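Local coordinates for 3-deoxy-D-manno-octulosonate 8-phosphate phosphatase KdsC (PDB 4NAV), which probably hydrolyses 3-deoxy-D-manno-octulosonate 8-phosphate to 3-deoxy-D-manno-octulosonate and inorganic phosphate, a magnesium-dependent step of lipopolysaccharide biosynthesis, at the interface of chains A and B. Coordinates in Å, arbitrary orientation; residue numbers count along the deposited sequence, not the author numbering. Chains: chain A/B, Hypothetical protein XCC279.

Contact 1: the interface of chains A and B. Residues chain A 51, 54, 160; chain B 118-121, 139.
A:Leu51 and A:Gln54, both on helix 50-61, bring their aliphatic parts up against the loop carrying B:Asp119. The A:Leu51 methyl CD2 sits 3.9 Å from the carboxyl carbon CG of B:Asp119, with B:Asp118 just behind. A:Gln54 CG, anti to the backbone N (chi1 -171°), reaches towards both this carboxylate and, 4.0 Å away, CD1 of B:Leu120. At the outer end its amide OE1 passes B:Pro121 CG. The polar part is built on A:Arg160 of helix 158-169. Its guanidinium meets the B:Asp119 carboxylate end-on and nearly coplanar. A:Arg160 NH1 makes a salt bridge and hydrogen bond of 3.1 Å to B:Asp119 OD2, almost straight at 172°. A:Arg160 NH2 bonds B:Asp119 OD1 at 3.3 Å on its syn lone pair. A:Arg160 NH1 also donates to the backbone O of A:Leu51 at 3.1 Å, which ties the arginine to its own chain and probably steadies the fork. One guanidinium face stacks on the imidazole of B:His139, the planes 18° apart, with A:Arg160 NH2 over the ring in a cation-pi contact. B:Asp118 is a predicted magnesium ligand of this HAD-type phosphatase, so the contact sets a neighbouring subunit's helices beside the active site of chain B and may help to shape it.

Contact 2: the interface of chains A and B. Residues chain A 37, 46-48; chain B 35-38.
A:Lys46 and A:Phe48 on strand 44-49 pair antiparallel with B:Tyr38 and B:Leu36 on strand 35-38, each pair joined by two backbone hydrogen bonds, among them B:Tyr38 N to A:Lys46 O at 2.9 Å and B:Leu36 N to A:Phe48 O at 2.9 Å. On one face of this intersubunit sheet, the CD2/CE2 edge of the A:Phe48 ring points at the face of the B:Tyr38 ring, the planes 79° apart and the centroids 5.4 Å apart. A:Phe48 CD2 and B:Tyr38 CD2 are 3.8 Å apart. Both residues hold CG anti to the carbonyl carbon (chi1 -59° for A:Phe48, -84° for B:Tyr38), torsions that place the rings on the same side of the sheet. On the other face the A:Ala47 methyl CB rests 3.8 Å from B:Tyr37 CD1, and B:Arg35 CD flanks the same methyl at 4.0 Å. The B:Tyr37 ring turns its edge towards A:Tyr37, whose CZ lies 3.9 Å from B:Tyr37 CE1. B:Tyr37 lies in the paired strand opposite A:Ala47, whereas A:Tyr37 comes from strand 35-38 of its own chain, and the two side chains cross obliquely. Joining strands of two chains into one sheet gives the homotetramer a backbone-based link, whose register the aromatic contacts may help to fix.

Contact 3: the interface of chains A and B. Residues chain A 43-44; chain B 39-40.
B:His40 leans against A:Asn43 and A:Glu44 where the β-hairpins of two subunits of this KdsC-family, HAD-type phosphatase come together near the hairpin tips. The apolar touch lies between the imidazole carbon CD2 of B:His40 and the beta carbon CB of A:Asn43, 3.9 Å apart. The side chain of A:Asn43 is modelled no further than CB, so nothing can be said of its amide. B:His40 places CG between its backbone N and carbonyl carbon (chi1 73°), which directs the ring towards A:Asn43, and the ring as modelled turns CD2 to it. Backbone approaches make up a second group. The carbonyl O of A:Glu44 faces the start of B:His40, 3.5 Å from its amide N, a loose polar approach longer than a typical hydrogen bond. A:Glu44 O also lies 4.0 Å from B:His40 CB, so the histidine's main chain and the base of its side chain both border the first residue of strand 44-49. B:Asp39 only borders the contact, its carbonyl carbon C 4.0 Å from A:Glu44 O, and leads the chain into B:His40. As for charged groups, the carboxylate of A:Glu44 extends away from B:His40.

Contact 1: the interface of chains A and B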
loop_
_atom_site.group_PDB
_atom_site.type_symbol
_atom_site.label_atom_id
_atom_site.label_comp_id
_atom_site.label_asym_id
_atom_site.label_seq_id
_atom_site.Cartn_x
_atom_site.Cartn_y
_atom_site.Cartn_z
ATOM N N LEU A 51 -8.646 -3.980 11.784
ATOM C CA LEU A 51 -9.900 -4.749 11.724
ATOM C C LEU A 51 -9.646 -6.203 12.044
ATOM O O LEU A 51 -10.399 -6.829 12.784
ATOM C CB LEU A 51 -10.562 -4.670 10.366
ATOM C CG LEU A 51 -10.928 -3.266 9.867
ATOM C CD1 LEU A 51 -11.609 -3.340 8.480
ATOM C CD2 LEU A 51 -11.792 -2.484 10.857
ATOM N N GLN A 54 -9.152 -6.281 15.903
ATOM C CA GLN A 54 -10.419 -6.252 16.572
ATOM C C GLN A 54 -11.101 -7.633 16.453
ATOM O O GLN A 54 -11.610 -8.144 17.441
ATOM C CB GLN A 54 -11.311 -5.151 16.001
ATOM C CG GLN A 54 -12.587 -4.891 16.792
ATOM C CD GLN A 54 -12.293 -4.585 18.259
ATOM O OE1 GLN A 54 -11.626 -3.612 18.577
ATOM N NE2 GLN A 54 -12.828 -5.398 19.154
ATOM N N ARG A 160 -10.575 -10.669 9.792
ATOM C CA ARG A 160 -11.779 -10.173 10.399
ATOM C C ARG A 160 -12.968 -10.859 9.764
ATOM O O ARG A 160 -13.905 -11.284 10.459
ATOM C CB ARG A 160 -11.914 -8.660 10.212
ATOM C CG ARG A 160 -13.222 -8.060 10.736
ATOM C CD ARG A 160 -13.451 -8.455 12.193
ATOM N NE ARG A 160 -14.538 -7.673 12.795
ATOM C CZ ARG A 160 -14.440 -6.404 13.196
ATOM N NH1 ARG A 160 -13.302 -5.718 13.043
ATOM N NH2 ARG A 160 -15.494 -5.817 13.744
ATOM N N ASP B 118 -14.444 4.134 12.606
ATOM C CA ASP B 118 -14.556 3.009 11.649
ATOM C C ASP B 118 -14.918 1.649 12.241
ATOM O O ASP B 118 -15.284 0.735 11.495
ATOM C CB ASP B 118 -13.248 2.838 10.894
ATOM C CG ASP B 118 -12.105 2.380 11.795
ATOM O OD1 ASP B 118 -11.840 3.040 12.837
ATOM O OD2 ASP B 118 -11.488 1.341 11.460
ATOM N N ASP B 119 -14.808 1.503 13.567
ATOM C CA ASP B 119 -15.020 0.193 14.212
ATOM C C ASP B 119 -15.623 0.316 15.632
ATOM O O ASP B 119 -15.867 1.404 16.149
ATOM C CB ASP B 119 -13.686 -0.580 14.266
ATOM C CG ASP B 119 -13.863 -2.111 14.179
ATOM O OD1 ASP B 119 -14.970 -2.619 14.152
ATOM O OD2 ASP B 119 -12.865 -2.827 14.149
ATOM N N LEU B 120 -15.858 -0.831 16.234
ATOM C CA LEU B 120 -16.590 -0.947 17.507
ATOM C C LEU B 120 -16.225 0.031 18.632
ATOM O O LEU B 120 -17.099 0.593 19.245
ATOM C CB LEU B 120 -16.442 -2.371 18.015
ATOM C CG LEU B 120 -17.107 -3.409 17.107
ATOM C CD1 LEU B 120 -16.571 -4.806 17.356
ATOM C CD2 LEU B 120 -18.631 -3.359 17.265
ATOM N N PRO B 121 -14.924 0.249 18.887
ATOM C CA PRO B 121 -14.650 1.145 19.994
ATOM C C PRO B 121 -15.205 2.574 19.788
ATOM O O PRO B 121 -15.378 3.304 20.773
ATOM C CB PRO B 121 -13.105 1.143 20.079
ATOM C CG PRO B 121 -12.657 -0.068 19.305
ATOM C CD PRO B 121 -13.676 -0.184 18.207
ATOM N N HIS B 139 -16.105 -0.919 9.164
ATOM C CA HIS B 139 -16.748 -2.201 9.432
ATOM C C HIS B 139 -18.269 -2.111 9.280
ATOM O O HIS B 139 -18.845 -1.130 9.696
ATOM C CB HIS B 139 -16.459 -2.689 10.832
ATOM C CG HIS B 139 -16.872 -4.107 11.030
ATOM N ND1 HIS B 139 -16.060 -5.170 10.708
ATOM C CD2 HIS B 139 -18.052 -4.643 11.421
ATOM C CE1 HIS B 139 -16.698 -6.302 10.946
ATOM N NE2 HIS B 139 -17.906 -6.009 11.395
#

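Contact 2: the interface of chains A and B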
loop_
_atom_site.group_PDB
_atom_site.type_symbol
_atom_site.label_atom_id
_atom_site.label_comp_id
_atom_site.label_asym_id
_atom_site.label_seq_id
_atom_site.Cartn_x
_atom_site.Cartn_y
_atom_site.Cartn_z
ATOM N N TYR A 37 8.962 -5.624 4.611
ATOM C CA TYR A 37 9.683 -4.389 4.453
ATOM C C TYR A 37 11.100 -4.603 5.024
ATOM O O TYR A 37 11.275 -4.873 6.222
ATOM C CB TYR A 37 8.954 -3.254 5.175
ATOM C CG TYR A 37 7.575 -3.032 4.635
ATOM C CD1 TYR A 37 7.331 -2.035 3.730
ATOM C CD2 TYR A 37 6.498 -3.842 5.031
ATOM C CE1 TYR A 37 6.075 -1.829 3.217
ATOM C CE2 TYR A 37 5.242 -3.640 4.525
ATOM C CZ TYR A 37 5.030 -2.631 3.615
ATOM O OH TYR A 37 3.792 -2.412 3.054
ATOM N N LYS A 46 6.431 -5.954 9.040
ATOM C CA LYS A 46 5.225 -6.436 8.357
ATOM C C LYS A 46 4.100 -5.505 8.724
ATOM O O LYS A 46 4.184 -4.828 9.727
ATOM C CB LYS A 46 4.845 -7.856 8.792
ATOM C CG LYS A 46 6.007 -8.723 9.272
ATOM C CD LYS A 46 5.611 -10.172 9.507
ATOM C CE LYS A 46 6.791 -11.097 9.254
ATOM N NZ LYS A 46 6.661 -12.418 9.947
ATOM N N ALA A 47 3.039 -5.486 7.922
ATOM C CA ALA A 47 1.872 -4.704 8.254
ATOM C C ALA A 47 0.703 -5.588 8.628
ATOM O O ALA A 47 0.196 -6.365 7.805
ATOM C CB ALA A 47 1.488 -3.817 7.100
ATOM N N PHE A 48 0.261 -5.463 9.868
ATOM C CA PHE A 48 -1.001 -6.062 10.300
ATOM C C PHE A 48 -2.103 -5.021 10.173
ATOM O O PHE A 48 -1.826 -3.874 9.832
ATOM C CB PHE A 48 -0.893 -6.535 11.748
ATOM C CG PHE A 48 0.180 -7.543 11.956
ATOM C CD1 PHE A 48 -0.075 -8.885 11.768
ATOM C CD2 PHE A 48 1.464 -7.149 12.265
ATOM C CE1 PHE A 48 0.936 -9.828 11.931
ATOM C CE2 PHE A 48 2.473 -8.082 12.412
ATOM C CZ PHE A 48 2.209 -9.425 12.254
ATOM N N ARG B 35 -3.833 0.104 8.858
ATOM C CA ARG B 35 -2.603 -0.665 8.943
ATOM C C ARG B 35 -1.675 -0.229 10.063
ATOM O O ARG B 35 -1.539 0.955 10.343
ATOM C CB ARG B 35 -1.843 -0.562 7.633
ATOM C CG ARG B 35 -2.103 -1.722 6.697
ATOM C CD ARG B 35 -1.348 -1.522 5.411
ATOM N NE ARG B 35 -2.182 -1.922 4.292
ATOM C CZ ARG B 35 -1.921 -1.627 3.038
ATOM N NH1 ARG B 35 -0.821 -0.908 2.737
ATOM N NH2 ARG B 35 -2.756 -2.065 2.097
ATOM N N LEU B 36 -1.104 -1.223 10.725
ATOM C CA LEU B 36 -0.063 -1.030 11.715
ATOM C C LEU B 36 1.192 -1.758 11.277
ATOM O O LEU B 36 1.231 -2.987 11.220
ATOM C CB LEU B 36 -0.482 -1.567 13.088
ATOM C CG LEU B 36 -1.491 -0.728 13.865
ATOM C CD1 LEU B 36 -1.915 -1.439 15.163
ATOM C CD2 LEU B 36 -0.938 0.638 14.198
ATOM N N TYR B 37 2.232 -0.980 11.033
ATOM C CA TYR B 37 3.513 -1.524 10.651
ATOM C C TYR B 37 4.296 -1.870 11.925
ATOM O O TYR B 37 4.611 -0.987 12.727
ATOM C CB TYR B 37 4.255 -0.518 9.765
ATOM C CG TYR B 37 3.462 -0.167 8.513
ATOM C CD1 TYR B 37 3.734 -0.781 7.307
ATOM C CD2 TYR B 37 2.436 0.783 8.544
ATOM C CE1 TYR B 37 3.006 -0.474 6.169
ATOM C CE2 TYR B 37 1.694 1.086 7.408
ATOM C CZ TYR B 37 1.980 0.440 6.222
ATOM O OH TYR B 37 1.244 0.722 5.082
ATOM N N TYR B 38 4.554 -3.161 12.112
ATOM C CA TYR B 38 5.313 -3.658 13.244
ATOM C C TYR B 38 6.726 -3.972 12.814
ATOM O O TYR B 38 6.950 -4.675 11.825
ATOM C CB TYR B 38 4.721 -4.950 13.790
ATOM C CG TYR B 38 3.580 -4.808 14.766
ATOM C CD1 TYR B 38 3.667 -5.365 16.037
ATOM C CD2 TYR B 38 2.415 -4.163 14.408
ATOM C CE1 TYR B 38 2.628 -5.277 16.938
ATOM C CE2 TYR B 38 1.364 -4.076 15.290
ATOM C CZ TYR B 38 1.481 -4.637 16.562
ATOM O OH TYR B 38 0.462 -4.550 17.469
#

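Contact 3: the interface of chains A and B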
loop_
_atom_site.group_PDB
_atom_site.type_symbol
_atom_site.label_atom_id
_atom_site.label_comp_id
_atom_site.label_asym_id
_atom_site.label_seq_id
_atom_site.Cartn_x
_atom_site.Cartn_y
_atom_site.Cartn_z
ATOM N N ASN A 43 16.904 -5.545 8.578
ATOM C CA ASN A 43 15.815 -5.673 9.560
ATOM C C ASN A 43 14.422 -5.630 8.912
ATOM O O ASN A 43 14.166 -4.820 8.020
ATOM C CB ASN A 43 15.948 -4.607 10.648
ATOM N N GLU A 44 13.524 -6.500 9.364
ATOM C CA GLU A 44 12.229 -6.696 8.703
ATOM C C GLU A 44 11.016 -6.131 9.469
ATOM O O GLU A 44 11.002 -6.131 10.693
ATOM C CB GLU A 44 12.007 -8.191 8.447
ATOM C CG GLU A 44 13.056 -8.800 7.527
ATOM C CD GLU A 44 12.870 -10.293 7.348
ATOM O OE1 GLU A 44 11.745 -10.782 7.565
ATOM O OE2 GLU A 44 13.841 -10.981 6.989
ATOM N N ASP B 39 7.674 -3.462 13.581
ATOM C CA ASP B 39 9.094 -3.637 13.314
ATOM C C ASP B 39 9.628 -4.792 14.196
ATOM O O ASP B 39 8.860 -5.385 14.935
ATOM C CB ASP B 39 9.687 -2.233 13.481
ATOM C CG ASP B 39 10.797 -2.128 14.464
ATOM O OD1 ASP B 39 11.382 -3.149 14.847
ATOM O OD2 ASP B 39 11.078 -0.967 14.836
ATOM N N HIS B 40 10.893 -5.175 14.051
ATOM C CA HIS B 40 11.391 -6.413 14.694
ATOM C C HIS B 40 11.358 -6.382 16.243
ATOM O O HIS B 40 11.463 -7.422 16.901
ATOM C CB HIS B 40 12.792 -6.785 14.189
ATOM C CG HIS B 40 13.874 -5.901 14.710
ATOM N ND1 HIS B 40 14.523 -6.132 15.906
ATOM C CD2 HIS B 40 14.418 -4.775 14.199
ATOM C CE1 HIS B 40 15.429 -5.192 16.104
ATOM N NE2 HIS B 40 15.387 -4.359 15.081
#

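Contact 3 continues contact 2 along the same hairpins, their C-alpha centres about 10 Å apart. Strand 44-49 of chain A runs through both, and chain B follows from strand 35-38 straight into its loop. Contact 1 lies about 17 Å from contact 2 and about 26 Å from contact 3. Helix 50-61 follows strand 44-49 directly, so one continuous stretch of chain A supplies residues to all three. Chain A thus reaches from the hairpin end of chain B to its predicted metal-site loop, a layout that could couple hairpin pairing in the tetramer to the surroundings of the neighbour's active site.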